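Side-chain contacts in cocosin 1 acidic chain (Cocos nucifera, PDB 5WPW), which serves as a seed storage protein of coconut, a hexameric 11S globulin that acts as a nutrient reservoir and is a potential food allergen: residues A[15-20]-A[24-29]; A[153-158]-A[209-214]; A[39-44]-A[338-343]. The protein carries 2 engineered substitutions. All blocks are in the same frame, centred on the assembly; numbering follows the deposited sequence.

Interaction 1 of 3, residues A[15-20]-A[24-29]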
# COMPACT_ATOMS: atom_id res chain seq x y z
N ARG A 15 4.49 -16.37 39.43
CA ARG A 15 3.38 -16.22 40.35
C ARG A 15 2.11 -16.81 39.75
O ARG A 15 1.96 -16.89 38.53
CB ARG A 15 3.18 -14.75 40.76
CG ARG A 15 2.22 -13.93 39.95
CD ARG A 15 2.03 -12.58 40.63
NE ARG A 15 1.48 -11.55 39.76
CZ ARG A 15 2.15 -10.97 38.77
NH1 ARG A 15 3.41 -11.32 38.52
NH2 ARG A 15 1.57 -10.02 38.04
N THR A 16 1.23 -17.26 40.64
CA THR A 16 0.03 -17.99 40.29
C THR A 16 -1.12 -17.42 41.10
O THR A 16 -1.07 -17.40 42.33
CB THR A 16 0.19 -19.49 40.59
OG1 THR A 16 1.30 -20.02 39.84
CG2 THR A 16 -1.08 -20.26 40.24
N VAL A 17 -2.16 -16.94 40.41
CA VAL A 17 -3.33 -16.35 41.06
C VAL A 17 -4.50 -17.29 40.83
O VAL A 17 -4.84 -17.59 39.68
CB VAL A 17 -3.63 -14.95 40.51
CG1 VAL A 17 -4.86 -14.37 41.19
CG2 VAL A 17 -2.43 -14.04 40.71
N ARG A 18 -5.10 -17.78 41.91
CA ARG A 18 -6.22 -18.71 41.78
C ARG A 18 -7.54 -17.94 41.80
O ARG A 18 -7.78 -17.12 42.68
CB ARG A 18 -6.20 -19.77 42.88
CG ARG A 18 -7.09 -20.94 42.54
CD ARG A 18 -6.97 -22.10 43.51
NE ARG A 18 -6.29 -23.27 42.93
CZ ARG A 18 -6.68 -23.94 41.85
NH1 ARG A 18 -5.97 -24.99 41.45
NH2 ARG A 18 -7.75 -23.58 41.15
N SER A 19 -8.37 -18.21 40.81
CA SER A 19 -9.72 -17.70 40.72
C SER A 19 -10.71 -18.81 41.06
O SER A 19 -10.33 -19.96 41.29
CB SER A 19 -9.99 -17.12 39.33
OG SER A 19 -9.25 -15.94 39.09
N GLU A 20 -12.00 -18.45 41.06
CA GLU A 20 -13.06 -19.39 41.40
C GLU A 20 -13.10 -20.58 40.45
O GLU A 20 -13.22 -21.73 40.89
CB GLU A 20 -14.40 -18.65 41.40
CG GLU A 20 -15.60 -19.49 41.77
CD GLU A 20 -16.88 -18.67 41.77
OE1 GLU A 20 -17.34 -18.26 40.67
OE2 GLU A 20 -17.43 -18.43 42.87
N THR A 24 -4.47 -18.46 36.73
CA THR A 24 -3.65 -17.72 35.78
C THR A 24 -2.20 -17.74 36.26
O THR A 24 -1.90 -17.26 37.35
CB THR A 24 -4.13 -16.27 35.65
OG1 THR A 24 -5.53 -16.25 35.33
CG2 THR A 24 -3.36 -15.55 34.55
N ASP A 25 -1.31 -18.30 35.43
CA ASP A 25 0.11 -18.37 35.73
C ASP A 25 0.82 -17.26 34.97
O ASP A 25 0.61 -17.12 33.77
CB ASP A 25 0.69 -19.72 35.31
CG ASP A 25 0.01 -20.87 35.98
OD1 ASP A 25 -0.49 -20.66 37.11
OD2 ASP A 25 -0.06 -21.97 35.39
N TYR A 26 1.63 -16.47 35.66
CA TYR A 26 2.34 -15.38 35.01
C TYR A 26 3.83 -15.71 34.92
O TYR A 26 4.47 -15.98 35.94
CB TYR A 26 2.13 -14.05 35.75
CG TYR A 26 0.68 -13.61 35.89
CD1 TYR A 26 -0.15 -14.17 36.87
CD2 TYR A 26 0.14 -12.62 35.08
CE1 TYR A 26 -1.47 -13.76 37.02
CE2 TYR A 26 -1.19 -12.20 35.22
CZ TYR A 26 -1.99 -12.78 36.20
OH TYR A 26 -3.31 -12.39 36.38
N PHE A 27 4.38 -15.68 33.71
CA PHE A 27 5.83 -15.63 33.58
C PHE A 27 6.31 -14.22 33.91
O PHE A 27 5.54 -13.26 33.82
CB PHE A 27 6.29 -16.04 32.18
CG PHE A 27 5.93 -17.45 31.79
CD1 PHE A 27 4.63 -17.78 31.46
CD2 PHE A 27 6.92 -18.43 31.70
CE1 PHE A 27 4.31 -19.07 31.07
CE2 PHE A 27 6.60 -19.72 31.32
CZ PHE A 27 5.29 -20.04 31.00
N ASP A 28 7.57 -14.10 34.31
CA ASP A 28 8.07 -12.83 34.83
C ASP A 28 8.51 -11.93 33.68
O ASP A 28 9.58 -12.14 33.10
CB ASP A 28 9.21 -13.03 35.83
CG ASP A 28 9.75 -11.71 36.37
OD1 ASP A 28 9.06 -10.68 36.24
OD2 ASP A 28 10.87 -11.70 36.91
N GLU A 29 7.72 -10.91 33.37
CA GLU A 29 8.05 -10.01 32.27
C GLU A 29 9.27 -9.15 32.56
O GLU A 29 9.77 -8.49 31.65
CB GLU A 29 6.84 -9.12 31.95
CG GLU A 29 6.20 -8.46 33.17
CD GLU A 29 5.35 -7.24 32.81
OE1 GLU A 29 4.36 -7.38 32.04
OE2 GLU A 29 5.67 -6.13 33.29
O HOH W 1 -6.73 -16.18 37.97
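This is the pairing of two antiparallel strands in a β hairpin, 15-19 with 22-26, at the border of a sheet in the N-terminal cupin domain. R15–Y26 and V17–T24 are hydrogen-bonded pairs, and T16–D25 between them is a non-hydrogen-bonded pair. V17 and T24 bond both ways through their backbones. The bond from Y26 N to R15 O is 2.9 Å and nearly straight, at 178°.

R15, V17, T24 and Y26 share one face of the sheet. There the R15 guanidinium lies flat over the Y26 ring, with the planes 2° apart. It is a stacked cation-pi contact, with R15 CZ 4.5 Å from the ring centroid. R15 runs extended from CG to NE, and its NE bonds Q164 O. The Y26 hydroxyl bonds Q162 NE2, so both partners are also tied to the segment around strand 161-163. V17 CG2 meets Y26 CE1 obliquely at 3.8 Å. T24 OG1 bonds E211 and R44, and a water links it to V17 O and S19 OG.

On the other face, T16 and D25 lie side by side. T16 OG1 sits beside its backbone N (chi1 -59°) and makes a weak bond to D25 OD1, at 3.3 Å.

Interaction 2 of 3, residues A[153-158]-A[209-214]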
# COMPACT_ATOMS: atom_id res chain seq x y z
N HIS A 153 2.58 -5.26 30.60
CA HIS A 153 1.20 -5.66 30.35
C HIS A 153 0.25 -4.92 31.28
O HIS A 153 0.21 -5.20 32.48
CB HIS A 153 1.02 -7.16 30.54
CG HIS A 153 -0.38 -7.61 30.30
ND1 HIS A 153 -0.95 -8.70 30.94
CD2 HIS A 153 -1.35 -7.11 29.50
CE1 HIS A 153 -2.19 -8.86 30.52
NE2 HIS A 153 -2.46 -7.89 29.65
N ARG A 154 -0.54 -3.99 30.74
CA ARG A 154 -1.60 -3.32 31.49
C ARG A 154 -2.92 -3.93 31.04
O ARG A 154 -3.33 -3.77 29.88
CB ARG A 154 -1.59 -1.80 31.26
CG ARG A 154 -0.21 -1.13 31.09
CD ARG A 154 0.31 -0.45 32.36
NE ARG A 154 -0.67 0.44 32.99
CZ ARG A 154 -0.56 1.77 33.11
NH1 ARG A 154 0.50 2.41 32.65
NH2 ARG A 154 -1.52 2.45 33.72
N GLN A 155 -3.60 -4.60 31.97
CA GLN A 155 -4.92 -5.19 31.73
C GLN A 155 -6.00 -4.35 32.42
O GLN A 155 -5.88 -4.03 33.60
CB GLN A 155 -4.98 -6.63 32.25
CG GLN A 155 -6.03 -7.48 31.57
CD GLN A 155 -6.59 -8.56 32.47
OE1 GLN A 155 -6.40 -8.53 33.69
NE2 GLN A 155 -7.29 -9.52 31.89
N PHE A 156 -7.04 -4.02 31.66
CA PHE A 156 -8.15 -3.18 32.10
C PHE A 156 -9.39 -4.06 32.16
O PHE A 156 -9.95 -4.41 31.12
CB PHE A 156 -8.38 -2.01 31.14
CG PHE A 156 -7.21 -1.05 31.02
CD1 PHE A 156 -6.05 -1.41 30.37
CD2 PHE A 156 -7.30 0.24 31.55
CE1 PHE A 156 -4.98 -0.50 30.26
CE2 PHE A 156 -6.25 1.14 31.44
CZ PHE A 156 -5.09 0.77 30.79
N LEU A 157 -9.81 -4.41 33.37
CA LEU A 157 -11.00 -5.25 33.54
C LEU A 157 -12.25 -4.42 33.32
O LEU A 157 -12.38 -3.32 33.86
CB LEU A 157 -11.03 -5.86 34.94
CG LEU A 157 -9.90 -6.80 35.28
CD1 LEU A 157 -9.75 -6.84 36.80
CD2 LEU A 157 -10.21 -8.17 34.72
N LEU A 158 -13.18 -4.95 32.52
CA LEU A 158 -14.49 -4.31 32.41
C LEU A 158 -15.41 -4.75 33.55
O LEU A 158 -16.36 -4.04 33.89
CB LEU A 158 -15.14 -4.64 31.06
CG LEU A 158 -14.65 -3.99 29.77
CD1 LEU A 158 -15.69 -4.13 28.66
CD2 LEU A 158 -14.29 -2.54 29.99
N ARG A 209 -14.34 -13.66 43.40
CA ARG A 209 -14.15 -14.73 42.44
C ARG A 209 -12.88 -14.58 41.59
O ARG A 209 -12.38 -15.58 41.08
CB ARG A 209 -15.36 -14.82 41.51
CG ARG A 209 -16.70 -14.93 42.24
CD ARG A 209 -17.87 -14.84 41.26
NE ARG A 209 -17.99 -13.51 40.65
CZ ARG A 209 -18.70 -13.26 39.56
NH1 ARG A 209 -19.36 -14.24 38.97
NH2 ARG A 209 -18.76 -12.03 39.06
N GLY A 210 -12.35 -13.37 41.44
CA GLY A 210 -11.24 -13.22 40.50
C GLY A 210 -11.74 -13.06 39.07
O GLY A 210 -12.93 -12.78 38.83
N GLU A 211 -10.84 -13.26 38.10
CA GLU A 211 -11.17 -13.00 36.70
C GLU A 211 -11.65 -14.24 35.94
O GLU A 211 -12.03 -14.13 34.77
CB GLU A 211 -9.97 -12.39 35.98
CG GLU A 211 -8.77 -13.28 35.93
CD GLU A 211 -7.80 -12.89 34.82
OE1 GLU A 211 -8.20 -12.15 33.89
OE2 GLU A 211 -6.64 -13.35 34.88
N ILE A 212 -11.66 -15.41 36.56
CA ILE A 212 -12.29 -16.59 36.00
C ILE A 212 -13.34 -17.06 37.00
O ILE A 212 -12.98 -17.50 38.10
CB ILE A 212 -11.29 -17.71 35.70
CG1 ILE A 212 -10.12 -17.17 34.87
CG2 ILE A 212 -11.99 -18.86 35.01
CD1 ILE A 212 -8.90 -18.10 34.84
N VAL A 213 -14.61 -16.95 36.64
CA VAL A 213 -15.73 -17.17 37.56
C VAL A 213 -16.59 -18.33 37.07
O VAL A 213 -16.60 -18.65 35.87
CB VAL A 213 -16.58 -15.88 37.73
CG1 VAL A 213 -15.67 -14.71 38.00
CG2 VAL A 213 -17.49 -15.62 36.50
N ARG A 214 -17.31 -18.97 37.99
CA ARG A 214 -18.13 -20.13 37.66
C ARG A 214 -19.52 -19.68 37.22
O ARG A 214 -20.16 -18.88 37.90
CB ARG A 214 -18.22 -21.08 38.85
CG ARG A 214 -18.79 -22.48 38.54
CD ARG A 214 -17.74 -23.48 37.99
NE ARG A 214 -16.59 -23.69 38.88
CZ ARG A 214 -15.68 -24.66 38.74
NH1 ARG A 214 -15.79 -25.55 37.75
NH2 ARG A 214 -14.67 -24.75 39.61
O HOH W 2 -9.99 -11.08 32.45
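The Q155 amide and the E211 carboxylate meet with their planes 75° apart, so they are far from coplanar. Their side chains cross at a slant. The touching atoms are Q155 NE2 and E211 OE1, which form a weak hydrogen bond of 3.4 Å. It is long but fairly straight, with an angle of 169° at the hydrogen. A water lies beside the pair. It accepts a weak bond of 3.2 Å from Q155 NE2, while its approach to E211 OE1 is very short and doubtful.

Both side chains reach across a wide gap, since the nearest CA atoms, those of L157 and E211, are 8.4 Å apart. Q155 has CG anti to its backbone N and is extended beyond it. E211 CG lies between the backbone N and the carbonyl carbon (chi1 63°), and the rest of that chain is extended too. L157 adds a loose apolar contact, CD2 to E211 CB at 4.4 Å.

The other carboxylate oxygen, E211 OE2, has a stronger partner elsewhere, in a salt bridge to R44 NH2. The carboxylate is buried, and the R44 charge probably favours its ionised form. Strands 155-157 and 212-214 both pair with strand 50-57, and L52 of that strand packs on E211. This is a buried polar contact inside the β barrel of the N-terminal cupin domain.

Interaction 3 of 3, residues A[39-44]-A[338-343]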
# COMPACT_ATOMS: atom_id res chain seq x y z
N VAL A 39 8.15 -8.95 25.38
CA VAL A 39 6.87 -9.62 25.51
C VAL A 39 6.58 -9.89 26.99
O VAL A 39 7.47 -9.83 27.84
CB VAL A 39 6.80 -10.93 24.69
CG1 VAL A 39 6.99 -10.67 23.18
CG2 VAL A 39 7.84 -11.89 25.18
N SER A 40 5.31 -10.14 27.28
CA SER A 40 4.83 -10.75 28.51
C SER A 40 4.03 -12.00 28.15
O SER A 40 3.30 -12.00 27.16
CB SER A 40 3.94 -9.80 29.32
OG SER A 40 4.48 -8.49 29.34
N THR A 41 4.16 -13.05 28.96
CA THR A 41 3.49 -14.32 28.69
C THR A 41 2.66 -14.72 29.90
O THR A 41 3.07 -14.48 31.05
CB THR A 41 4.49 -15.45 28.35
OG1 THR A 41 5.18 -15.15 27.13
CG2 THR A 41 3.78 -16.78 28.17
N ILE A 42 1.48 -15.26 29.65
CA ILE A 42 0.64 -15.79 30.72
C ILE A 42 0.05 -17.11 30.25
O ILE A 42 -0.19 -17.33 29.06
CB ILE A 42 -0.48 -14.80 31.14
CG1 ILE A 42 -1.62 -14.79 30.14
CG2 ILE A 42 0.06 -13.40 31.34
CD1 ILE A 42 -2.65 -13.69 30.42
N ARG A 43 -0.13 -18.01 31.21
CA ARG A 43 -0.85 -19.25 30.98
C ARG A 43 -2.10 -19.24 31.85
O ARG A 43 -2.04 -18.88 33.02
CB ARG A 43 0.01 -20.48 31.32
CG ARG A 43 -0.71 -21.80 31.03
CD ARG A 43 -0.09 -22.98 31.77
NE ARG A 43 1.26 -23.25 31.29
CZ ARG A 43 2.28 -23.57 32.08
NH1 ARG A 43 2.10 -23.66 33.39
NH2 ARG A 43 3.49 -23.78 31.56
N ARG A 44 -3.23 -19.63 31.26
CA ARG A 44 -4.49 -19.73 31.99
C ARG A 44 -5.06 -21.14 31.90
O ARG A 44 -5.01 -21.78 30.85
CB ARG A 44 -5.52 -18.76 31.45
CG ARG A 44 -5.66 -17.54 32.25
CD ARG A 44 -6.90 -16.83 31.84
NE ARG A 44 -6.60 -15.69 31.00
CZ ARG A 44 -6.24 -14.50 31.48
NH1 ARG A 44 -5.98 -13.51 30.65
NH2 ARG A 44 -6.13 -14.32 32.78
N GLY A 338 5.29 -27.60 29.43
CA GLY A 338 5.06 -26.48 30.32
C GLY A 338 6.19 -25.48 30.42
O GLY A 338 6.03 -24.46 31.09
N GLN A 339 7.32 -25.74 29.77
CA GLN A 339 8.46 -24.83 29.83
C GLN A 339 8.53 -23.94 28.60
O GLN A 339 8.12 -24.32 27.50
CB GLN A 339 9.76 -25.61 29.98
CG GLN A 339 9.67 -26.67 31.06
CD GLN A 339 11.00 -27.27 31.38
OE1 GLN A 339 11.77 -27.61 30.49
NE2 GLN A 339 11.28 -27.42 32.67
N LEU A 340 9.16 -22.80 28.80
CA LEU A 340 9.21 -21.74 27.81
C LEU A 340 10.66 -21.34 27.59
O LEU A 340 11.46 -21.30 28.53
CB LEU A 340 8.39 -20.55 28.28
CG LEU A 340 8.32 -19.31 27.40
CD1 LEU A 340 6.94 -18.69 27.52
CD2 LEU A 340 9.39 -18.34 27.84
N LEU A 341 10.99 -21.02 26.34
CA LEU A 341 12.34 -20.62 25.99
C LEU A 341 12.23 -19.49 24.98
O LEU A 341 11.59 -19.65 23.95
CB LEU A 341 13.14 -21.77 25.36
CG LEU A 341 14.59 -21.50 24.97
CD1 LEU A 341 15.41 -21.20 26.23
CD2 LEU A 341 15.21 -22.67 24.16
N ILE A 342 12.90 -18.37 25.26
CA ILE A 342 13.01 -17.28 24.29
C ILE A 342 14.30 -17.44 23.49
O ILE A 342 15.40 -17.45 24.06
CB ILE A 342 12.98 -15.92 24.99
CG1 ILE A 342 11.91 -15.88 26.08
CG2 ILE A 342 12.78 -14.81 23.95
CD1 ILE A 342 10.53 -15.79 25.58
N VAL A 343 14.17 -17.50 22.17
CA VAL A 343 15.34 -17.51 21.30
C VAL A 343 15.41 -16.15 20.62
O VAL A 343 14.54 -15.80 19.81
CB VAL A 343 15.27 -18.67 20.30
CG1 VAL A 343 16.56 -18.77 19.47
CG2 VAL A 343 15.00 -20.01 21.07
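The two segments are not paired as strands: their backbones stay well apart, with the CA atoms of T41 and L340 9.4 Å from each other, and those of R43 and G338 the same. Side chains bridge the gap.

T41 and L340 reach toward each other tip to tip. The methyl CG2 of T41, anti to its backbone N, is the branch that touches L340 CD1, at 3.7 Å. T41 OG1, beside that N (chi1 -65°), is 4.0 Å from the same L340 CD1.

R43 meets G338 at the other end. G338 O lies at the edge of the guanidinium and in its plane, 2.7 Å from R43 NH2. The R43 chain leaves with CG anti to the backbone N and bends at chi3 (-66°), which turns the guanidinium edge to G338. R43 NH2 has a weak hydrogen bond to Y312 OH, and NH1 forms a long, weak ion pair with D25.

The contact joins the N-terminal cupin domain to the C-terminal one. F34 of helix 32-37 packs on T41 and L340. I310 of strand 309-314 also covers L340, while V139 of strand 134-140 backs T41.

Interactions 1 and 3 meet in one sheet, where strands 22-26 and 40-46 are neighbours. F27 N bonds T41 O at 3.2 Å, and E29 OE1 bonds S40 OG at 2.9 Å. F27 CE2 also packs on L340 CB at 3.6 Å, so the hairpin end reaches the C-terminal domain. Interaction 1 touches interaction 2 through E20, whose OE1 is 2.8 Å from R214 N and whose N is 2.9 Å from R209 O. Interactions 2 and 3 have centres about 20 Å apart, yet I212 CD1 of 209-214 packs on R44 CD of 39-44 at 3.8 Å. Along the chain, interaction 2 is nested within the loop that interaction 3 closes.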